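Local coordinates for protein Rbam17540 (Bacillus amyloliquefaciens, PDB 2YOY) that is a copper-dependent CBM33 oxidase, a lytic polysaccharide monooxygenase that probably cleaves cellulose or related polysaccharides by oxidation, at residues A96-S101 against G158-A163; Q38-P43 against F169-D174. One frame throughout, in Å; residues are numbered along the deposited sequence.

Contact 1. Residues A96-S101 against G158-A163; sequences APHATS and GVWDVA. With CU1 (copper (I) ion), chain C.
The indole of Trp160 is met along its rim: Thr100 OG1, the backbone N of His98 and the carbonyl O of Ala96 all lie near its plane, while Trp103 and Phe169 stack with it and Tyr94 meets it edge-to-face. The His98 ring runs nearly parallel to the six-membered ring, planes 18° apart, yet is slid so far that they barely overlap, with CD2 3.8 Å from Trp160 CH2. Ala96 O lies over one face of the imidazole, towards its rim. At the far end of that ring NE2 of His98 binds the copper(I) ion at 2.0 Å; the N-terminal amine of His1 is another ligand.

Thr100 OG1 has two roles, accepting from Trp160 NE1 at 2.9 Å and donating to His98 O at 2.8 Å, which ties the indole to the backbone of the copper ligand. CG anti to the backbone N (chi1 167°) carries the indole out from its strand until its edge meets Ala96, His98 and Thr100. Beyond it, Ala163 N bonds to Ala99 O (2.8 Å) and Ser101 N to Asp161 O (3.2 Å), flanking the antiparallel pair Thr100-Val162. The contact thus joins the end of strand 154-162 to the start of strand 100-108, with strand 167-177 beside the former.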
ATOM      1  N   ALA A  96       3.341 -15.745   0.028  1.00 13.73           N
ATOM      2  CA  ALA A  96       4.442 -16.311  -0.732  1.00 17.96           C
ATOM      3  C   ALA A  96       5.610 -15.342  -0.668  1.00 13.57           C
ATOM      4  O   ALA A  96       5.642 -14.351  -1.432  1.00 14.80           O
ATOM      5  CB  ALA A  96       4.029 -16.594  -2.168  1.00 18.92           C
ATOM      6  N   PRO A  97       6.547 -15.577   0.277  1.00 14.57           N
ATOM      7  CA  PRO A  97       7.649 -14.601   0.571  1.00 13.75           C
ATOM      8  C   PRO A  97       8.826 -14.665  -0.404  1.00 18.78           C
ATOM      9  O   PRO A  97       9.892 -15.187  -0.067  1.00 22.44           O
ATOM     10  CB  PRO A  97       8.106 -15.020   1.960  1.00 18.13           C
ATOM     11  CG  PRO A  97       7.856 -16.497   1.983  1.00 21.99           C
ATOM     12  CD  PRO A  97       6.591 -16.727   1.205  1.00 23.01           C
ATOM     13  N   HIS A  98       8.658 -14.072  -1.574  1.00 13.28           N
ATOM     14  CA  HIS A  98       9.619 -14.174  -2.648  1.00 14.04           C
ATOM     15  C   HIS A  98      10.936 -13.501  -2.304  1.00 19.55           C
ATOM     16  O   HIS A  98      10.999 -12.631  -1.427  1.00 17.46           O
ATOM     17  CB  HIS A  98       9.113 -13.471  -3.900  1.00 12.19           C
ATOM     18  CG  HIS A  98       7.768 -13.923  -4.350  1.00 14.57           C
ATOM     19  ND1 HIS A  98       7.519 -15.217  -4.754  1.00 16.59           N
ATOM     20  CD2 HIS A  98       6.590 -13.258  -4.455  1.00 14.29           C
ATOM     21  CE1 HIS A  98       6.249 -15.330  -5.102  1.00 22.70           C
ATOM     22  NE2 HIS A  98       5.667 -14.150  -4.947  1.00 20.73           N
ATOM     23  N   ALA A  99      11.976 -13.899  -3.040  1.00 15.01           N
ATOM     24  CA  ALA A  99      13.266 -13.247  -3.000  1.00 10.60           C
ATOM     25  C   ALA A  99      13.075 -11.763  -3.226  1.00 12.00           C
ATOM     26  O   ALA A  99      12.352 -11.380  -4.141  1.00 13.22           O
ATOM     27  CB  ALA A  99      14.179 -13.807  -4.083  1.00 19.89           C
ATOM     28  N   THR A 100      13.737 -10.946  -2.414  1.00 15.89           N
ATOM     29  CA  THR A 100      13.431  -9.508  -2.336  1.00 15.23           C
ATOM     30  C   THR A 100      14.647  -8.648  -2.561  1.00 12.40           C
ATOM     31  O   THR A 100      15.705  -8.891  -1.980  1.00 14.73           O
ATOM     32  CB  THR A 100      12.803  -9.199  -0.956  1.00 10.63           C
ATOM     33  OG1 THR A 100      11.598  -9.957  -0.820  1.00 10.72           O
ATOM     34  CG2 THR A 100      12.537  -7.686  -0.765  1.00  8.10           C
ATOM     35  N   SER A 101      14.496  -7.597  -3.385  1.00  8.78           N
ATOM     36  CA  SER A 101      15.558  -6.635  -3.613  1.00 12.92           C
ATOM     37  C   SER A 101      15.457  -5.427  -2.685  1.00 18.27           C
ATOM     38  O   SER A 101      16.461  -4.950  -2.180  1.00 13.62           O
ATOM     39  CB  SER A 101      15.608  -6.191  -5.068  1.00 24.00           C
ATOM     40  OG  SER A 101      14.368  -5.696  -5.468  1.00 26.36           O
ATOM     41  N   GLY A 158       3.481   1.671   0.850  1.00  9.96           N
ATOM     42  CA  GLY A 158       4.564   0.732   0.829  1.00  6.42           C
ATOM     43  C   GLY A 158       4.719  -0.099  -0.411  1.00  4.56           C
ATOM     44  O   GLY A 158       3.738  -0.640  -0.908  1.00  8.74           O
ATOM     45  N   VAL A 159       5.955  -0.193  -0.900  1.00  9.78           N
ATOM     46  CA  VAL A 159       6.254  -0.941  -2.099  1.00 11.84           C
ATOM     47  C   VAL A 159       7.282  -2.063  -1.811  1.00  5.59           C
ATOM     48  O   VAL A 159       8.326  -1.820  -1.232  1.00  8.50           O
ATOM     49  CB  VAL A 159       6.742  -0.013  -3.214  1.00  6.50           C
ATOM     50  CG1 VAL A 159       6.870  -0.793  -4.526  1.00 10.16           C
ATOM     51  CG2 VAL A 159       5.794   1.182  -3.439  1.00  7.63           C
ATOM     52  N   TRP A 160       6.980  -3.277  -2.261  1.00  8.63           N
ATOM     53  CA  TRP A 160       7.819  -4.419  -2.085  1.00 12.66           C
ATOM     54  C   TRP A 160       8.274  -4.866  -3.486  1.00 13.17           C
ATOM     55  O   TRP A 160       7.445  -5.294  -4.295  1.00 10.75           O
ATOM     56  CB  TRP A 160       7.027  -5.504  -1.372  1.00  8.26           C
ATOM     57  CG  TRP A 160       7.663  -6.891  -1.380  1.00 12.33           C
ATOM     58  CD1 TRP A 160       8.988  -7.168  -1.357  1.00 11.31           C
ATOM     59  CD2 TRP A 160       6.981  -8.158  -1.443  1.00  9.24           C
ATOM     60  NE1 TRP A 160       9.178  -8.515  -1.381  1.00 11.09           N
ATOM     61  CE2 TRP A 160       7.967  -9.149  -1.441  1.00  6.86           C
ATOM     62  CE3 TRP A 160       5.633  -8.537  -1.492  1.00  8.30           C
ATOM     63  CZ2 TRP A 160       7.660 -10.520  -1.502  1.00 10.37           C
ATOM     64  CZ3 TRP A 160       5.314  -9.883  -1.557  1.00 13.97           C
ATOM     65  CH2 TRP A 160       6.344 -10.869  -1.540  1.00 13.49           C
ATOM     66  N   ASP A 161       9.566  -4.735  -3.765  1.00  9.00           N
ATOM     67  CA  ASP A 161      10.143  -5.177  -5.050  1.00 11.17           C
ATOM     68  C   ASP A 161      10.648  -6.609  -4.966  1.00 13.06           C
ATOM     69  O   ASP A 161      11.468  -6.926  -4.099  1.00 11.04           O
ATOM     70  CB  ASP A 161      11.346  -4.305  -5.423  1.00 12.25           C
ATOM     71  CG  ASP A 161      10.962  -2.932  -5.936  1.00 13.86           C
ATOM     72  OD1 ASP A 161       9.763  -2.514  -5.837  1.00 12.49           O
ATOM     73  OD2 ASP A 161      11.915  -2.211  -6.387  1.00 17.58           O
ATOM     74  N   VAL A 162      10.209  -7.440  -5.905  1.00 11.66           N
ATOM     75  CA  VAL A 162      10.665  -8.853  -6.001  1.00 10.74           C
ATOM     76  C   VAL A 162      11.974  -8.880  -6.796  1.00 11.87           C
ATOM     77  O   VAL A 162      12.124  -8.224  -7.848  1.00 16.58           O
ATOM     78  CB  VAL A 162       9.575  -9.732  -6.667  1.00 11.51           C
ATOM     79  CG1 VAL A 162      10.056 -11.174  -6.828  1.00 15.46           C
ATOM     80  CG2 VAL A 162       8.293  -9.687  -5.865  1.00 12.84           C
ATOM     81  N   ALA A 163      12.949  -9.582  -6.244  1.00 13.93           N
ATOM     82  CA  ALA A 163      14.327  -9.576  -6.790  1.00 18.09           C
ATOM     83  C   ALA A 163      14.422 -10.220  -8.189  1.00 14.29           C
ATOM     84  O   ALA A 163      15.176  -9.761  -9.071  1.00 17.71           O
ATOM     85  CB  ALA A 163      15.205 -10.349  -5.849  1.00 17.52           C
TER
HETATM   86 CU   CU1 C 300       3.757 -13.707  -4.952  1.00 14.56          CU

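Contact 2. Residues Q38-P43 against F169-D174; sequences QSVEGP and FYNVID. With EDO (1,2-ethanediol), chain D.
Different first torsions lay Glu41 over Phe169, its partner on the same face of the sheet: the phenyl has CG beside its backbone N (chi1 -68°), whereas Glu41 has CG anti to the backbone N (chi1 -174°) and runs on extended. The two side chains run alongside each other in the same direction, and Glu41 CG sits over one ring face, 4.0 Å from the centroid, in a CH-pi contact. The carboxylate reaches past the ring, with CD 3.5 Å from Phe169 CZ and its plane turned 23° from that of the phenyl. OE1 bonds to Gln65, while Glu41 OE2 accepts from O2 of a bound ethanediol at 2.6 Å, a molecule probably from the crystallisation liquor.

Tyr170 is gripped at both ends. Its backbone N donates to Val40 O (2.9 Å), and its hydroxyl donates to Pro43 O (2.6 Å), in the plane of that carbonyl. A phenylalanine in its place would probably leave Pro43 O without this partner and allow the end of the short strand to shift. Val40 also packs CG1 against Tyr170 O, and a water accepts from Val40 N and from Asn171 ND2 (3.0 Å), whose OD1 bonds to Ile4 N.

Glu41 and Phe169 form an antiparallel non-hydrogen-bonded pair, following an inverse gamma turn centred on Val40. His1 meets the Phe169 ring edge-to-face, and the copper lies about 4 Å from the Phe169 side chain, between nearest atoms. An aromatic residue beside the metal is characteristic of the copper site in these monooxygenases.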
ATOM      1  N   GLN A  38      -3.441 -10.034  -0.664  1.00  9.36           N
ATOM      2  CA  GLN A  38      -2.036 -10.303  -1.003  1.00  9.58           C
ATOM      3  C   GLN A  38      -1.642 -10.094  -2.454  1.00  9.93           C
ATOM      4  O   GLN A  38      -0.477 -10.268  -2.793  1.00 10.63           O
ATOM      5  CB  GLN A  38      -1.676 -11.773  -0.605  1.00 11.72           C
ATOM      6  CG  GLN A  38      -2.298 -12.866  -1.492  1.00 10.48           C
ATOM      7  CD  GLN A  38      -3.687 -13.315  -1.041  1.00 16.09           C
ATOM      8  OE1 GLN A  38      -4.360 -12.634  -0.266  1.00 13.24           O
ATOM      9  NE2 GLN A  38      -4.125 -14.486  -1.538  1.00 23.09           N
ATOM     10  N   SER A  39      -2.592  -9.703  -3.308  1.00  9.50           N
ATOM     11  CA  SER A  39      -2.364  -9.734  -4.755  1.00  8.56           C
ATOM     12  C   SER A  39      -2.346  -8.371  -5.405  1.00  7.44           C
ATOM     13  O   SER A  39      -2.651  -8.305  -6.562  1.00 11.09           O
ATOM     14  CB  SER A  39      -3.404 -10.646  -5.433  1.00 12.78           C
ATOM     15  OG  SER A  39      -3.392 -11.924  -4.809  1.00 14.09           O
ATOM     16  N   VAL A  40      -1.937  -7.309  -4.690  1.00  9.50           N
ATOM     17  CA  VAL A  40      -1.859  -5.956  -5.336  1.00  7.93           C
ATOM     18  C   VAL A  40      -0.482  -5.784  -6.042  1.00  3.69           C
ATOM     19  O   VAL A  40       0.445  -5.064  -5.602  1.00  8.40           O
ATOM     20  CB  VAL A  40      -2.181  -4.834  -4.349  1.00  2.70           C
ATOM     21  CG1 VAL A  40      -2.444  -3.524  -5.118  1.00  6.06           C
ATOM     22  CG2 VAL A  40      -3.385  -5.136  -3.519  1.00  9.94           C
ATOM     23  N   GLU A  41      -0.366  -6.520  -7.134  1.00  5.12           N
ATOM     24  CA  GLU A  41       0.901  -6.768  -7.829  1.00 10.60           C
ATOM     25  C   GLU A  41       0.976  -6.072  -9.166  1.00 14.43           C
ATOM     26  O   GLU A  41       0.110  -6.253 -10.012  1.00 11.90           O
ATOM     27  CB  GLU A  41       1.030  -8.261  -8.069  1.00 11.31           C
ATOM     28  CG  GLU A  41       2.354  -8.692  -8.662  1.00 10.94           C
ATOM     29  CD  GLU A  41       2.458 -10.192  -8.850  1.00 19.98           C
ATOM     30  OE1 GLU A  41       1.439 -10.899  -8.664  1.00 17.56           O
ATOM     31  OE2 GLU A  41       3.574 -10.649  -9.192  1.00 18.40           O
ATOM     32  N   GLY A  42       2.028  -5.286  -9.368  1.00 12.01           N
ATOM     33  CA  GLY A  42       2.220  -4.578 -10.630  1.00 14.24           C
ATOM     34  C   GLY A  42       3.684  -4.562 -11.005  1.00 12.45           C
ATOM     35  O   GLY A  42       4.526  -5.194 -10.340  1.00 13.11           O
ATOM     36  N   PRO A  43       4.014  -3.860 -12.093  1.00 10.16           N
ATOM     37  CA  PRO A  43       5.421  -3.793 -12.474  1.00 10.41           C
ATOM     38  C   PRO A  43       6.295  -3.072 -11.437  1.00 11.96           C
ATOM     39  O   PRO A  43       5.860  -2.096 -10.818  1.00  8.88           O
ATOM     40  CB  PRO A  43       5.386  -2.986 -13.796  1.00 14.25           C
ATOM     41  CG  PRO A  43       3.979  -3.083 -14.267  1.00 28.58           C
ATOM     42  CD  PRO A  43       3.147  -3.128 -13.021  1.00 18.58           C
ATOM     43  N   PHE A 169       4.801  -5.258  -5.251  1.00  9.42           N
ATOM     44  CA  PHE A 169       3.490  -5.190  -4.596  1.00  5.39           C
ATOM     45  C   PHE A 169       3.360  -3.814  -3.979  1.00  9.92           C
ATOM     46  O   PHE A 169       4.330  -3.300  -3.399  1.00  9.20           O
ATOM     47  CB  PHE A 169       3.381  -6.321  -3.543  1.00  5.45           C
ATOM     48  CG  PHE A 169       3.341  -7.692  -4.166  1.00  7.93           C
ATOM     49  CD1 PHE A 169       4.507  -8.267  -4.644  1.00  8.68           C
ATOM     50  CD2 PHE A 169       2.136  -8.338  -4.387  1.00  8.06           C
ATOM     51  CE1 PHE A 169       4.461  -9.481  -5.296  1.00  9.61           C
ATOM     52  CE2 PHE A 169       2.095  -9.579  -4.991  1.00  8.13           C
ATOM     53  CZ  PHE A 169       3.253 -10.126  -5.454  1.00 10.48           C
ATOM     54  N   TYR A 170       2.182  -3.210  -4.185  1.00  9.37           N
ATOM     55  CA  TYR A 170       1.880  -1.829  -3.858  1.00  3.62           C
ATOM     56  C   TYR A 170       0.766  -1.812  -2.839  1.00  8.50           C
ATOM     57  O   TYR A 170      -0.316  -2.226  -3.135  1.00  7.16           O
ATOM     58  CB  TYR A 170       1.463  -1.038  -5.133  1.00  4.26           C
ATOM     59  CG  TYR A 170       2.586  -0.916  -6.114  1.00  6.57           C
ATOM     60  CD1 TYR A 170       2.857  -1.962  -7.014  1.00  9.15           C
ATOM     61  CD2 TYR A 170       3.403   0.189  -6.122  1.00  8.95           C
ATOM     62  CE1 TYR A 170       3.954  -1.879  -7.860  1.00  9.18           C
ATOM     63  CE2 TYR A 170       4.464   0.299  -6.980  1.00  9.54           C
ATOM     64  CZ  TYR A 170       4.737  -0.728  -7.860  1.00  7.64           C
ATOM     65  OH  TYR A 170       5.864  -0.575  -8.651  1.00  8.46           O
ATOM     66  N   ASN A 171       1.039  -1.333  -1.621  1.00 10.17           N
ATOM     67  CA  ASN A 171       0.006  -1.262  -0.604  1.00  8.84           C
ATOM     68  C   ASN A 171      -0.098   0.151  -0.030  1.00  9.77           C
ATOM     69  O   ASN A 171       0.795   0.635   0.692  1.00 10.72           O
ATOM     70  CB  ASN A 171       0.285  -2.203   0.567  1.00  7.21           C
ATOM     71  CG  ASN A 171      -0.162  -3.666   0.379  1.00 15.33           C
ATOM     72  OD1 ASN A 171      -0.164  -4.410   1.369  1.00 11.25           O
ATOM     73  ND2 ASN A 171      -0.452  -4.102  -0.844  1.00 15.42           N
ATOM     74  N   VAL A 172      -1.219   0.794  -0.323  1.00  9.90           N
ATOM     75  CA  VAL A 172      -1.540   2.043   0.266  1.00  5.33           C
ATOM     76  C   VAL A 172      -2.189   1.831   1.604  1.00  9.94           C
ATOM     77  O   VAL A 172      -2.895   0.847   1.837  1.00 10.93           O
ATOM     78  CB  VAL A 172      -2.418   2.981  -0.653  1.00  6.64           C
ATOM     79  CG1 VAL A 172      -1.643   3.328  -1.877  1.00  8.65           C
ATOM     80  CG2 VAL A 172      -3.748   2.339  -1.003  1.00  8.53           C
ATOM     81  N   ILE A 173      -1.888   2.765   2.499  1.00  7.35           N
ATOM     82  CA  ILE A 173      -2.373   2.784   3.878  1.00 13.94           C
ATOM     83  C   ILE A 173      -3.001   4.167   4.161  1.00 11.08           C
ATOM     84  O   ILE A 173      -2.351   5.211   4.074  1.00  5.79           O
ATOM     85  CB  ILE A 173      -1.235   2.541   4.901  1.00  9.95           C
ATOM     86  CG1 ILE A 173      -0.443   1.285   4.586  1.00 13.06           C
ATOM     87  CG2 ILE A 173      -1.794   2.443   6.303  1.00 11.76           C
ATOM     88  CD1 ILE A 173       0.911   1.314   5.223  1.00 10.09           C
ATOM     89  N   ASP A 174      -4.275   4.166   4.557  1.00  9.06           N
ATOM     90  CA  ASP A 174      -4.966   5.423   4.902  1.00  6.50           C
ATOM     91  C   ASP A 174      -4.771   5.743   6.390  1.00  9.45           C
ATOM     92  O   ASP A 174      -5.068   4.916   7.252  1.00 10.20           O
ATOM     93  CB  ASP A 174      -6.444   5.301   4.570  1.00  3.42           C
ATOM     94  CG  ASP A 174      -6.679   4.995   3.106  1.00 12.86           C
ATOM     95  OD1 ASP A 174      -6.569   5.959   2.294  1.00  8.12           O
ATOM     96  OD2 ASP A 174      -6.949   3.805   2.746  1.00  7.24           O
TER
HETATM   97  C1  EDO D1206       5.899 -12.504  -7.831  1.00 24.05           C
HETATM   98  O1  EDO D1206       6.577 -11.856  -8.917  1.00 25.17           O
HETATM   99  C2  EDO D1206       4.968 -13.627  -8.287  1.00 26.64           C
HETATM  100  O2  EDO D1206       4.009 -13.189  -9.253  1.00 24.94           O
HETATM  101  O   HOH W   1      -0.839  -6.967  -1.785  1.00 11.62           O

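Both contacts reach the same mixed sheet, in which strands 154-162 and 167-177 are antiparallel neighbours. Trp160 O and Phe169 N, 2.8 Å apart and probably hydrogen-bonded, join contact 1 directly to contact 2. Contact 2 lies the deeper, its centre about 5 Å from that of the chain against about 13 Å for contact 1, and most of its touching residues are buried; contact 1 is only partly so. Their chemistry differs too: contact 1 carries the copper ligand His98 on a loop, whereas contact 2 supplies the phenyl beside the metal and fastens a short strand through a tyrosine hydroxyl and a bridging water.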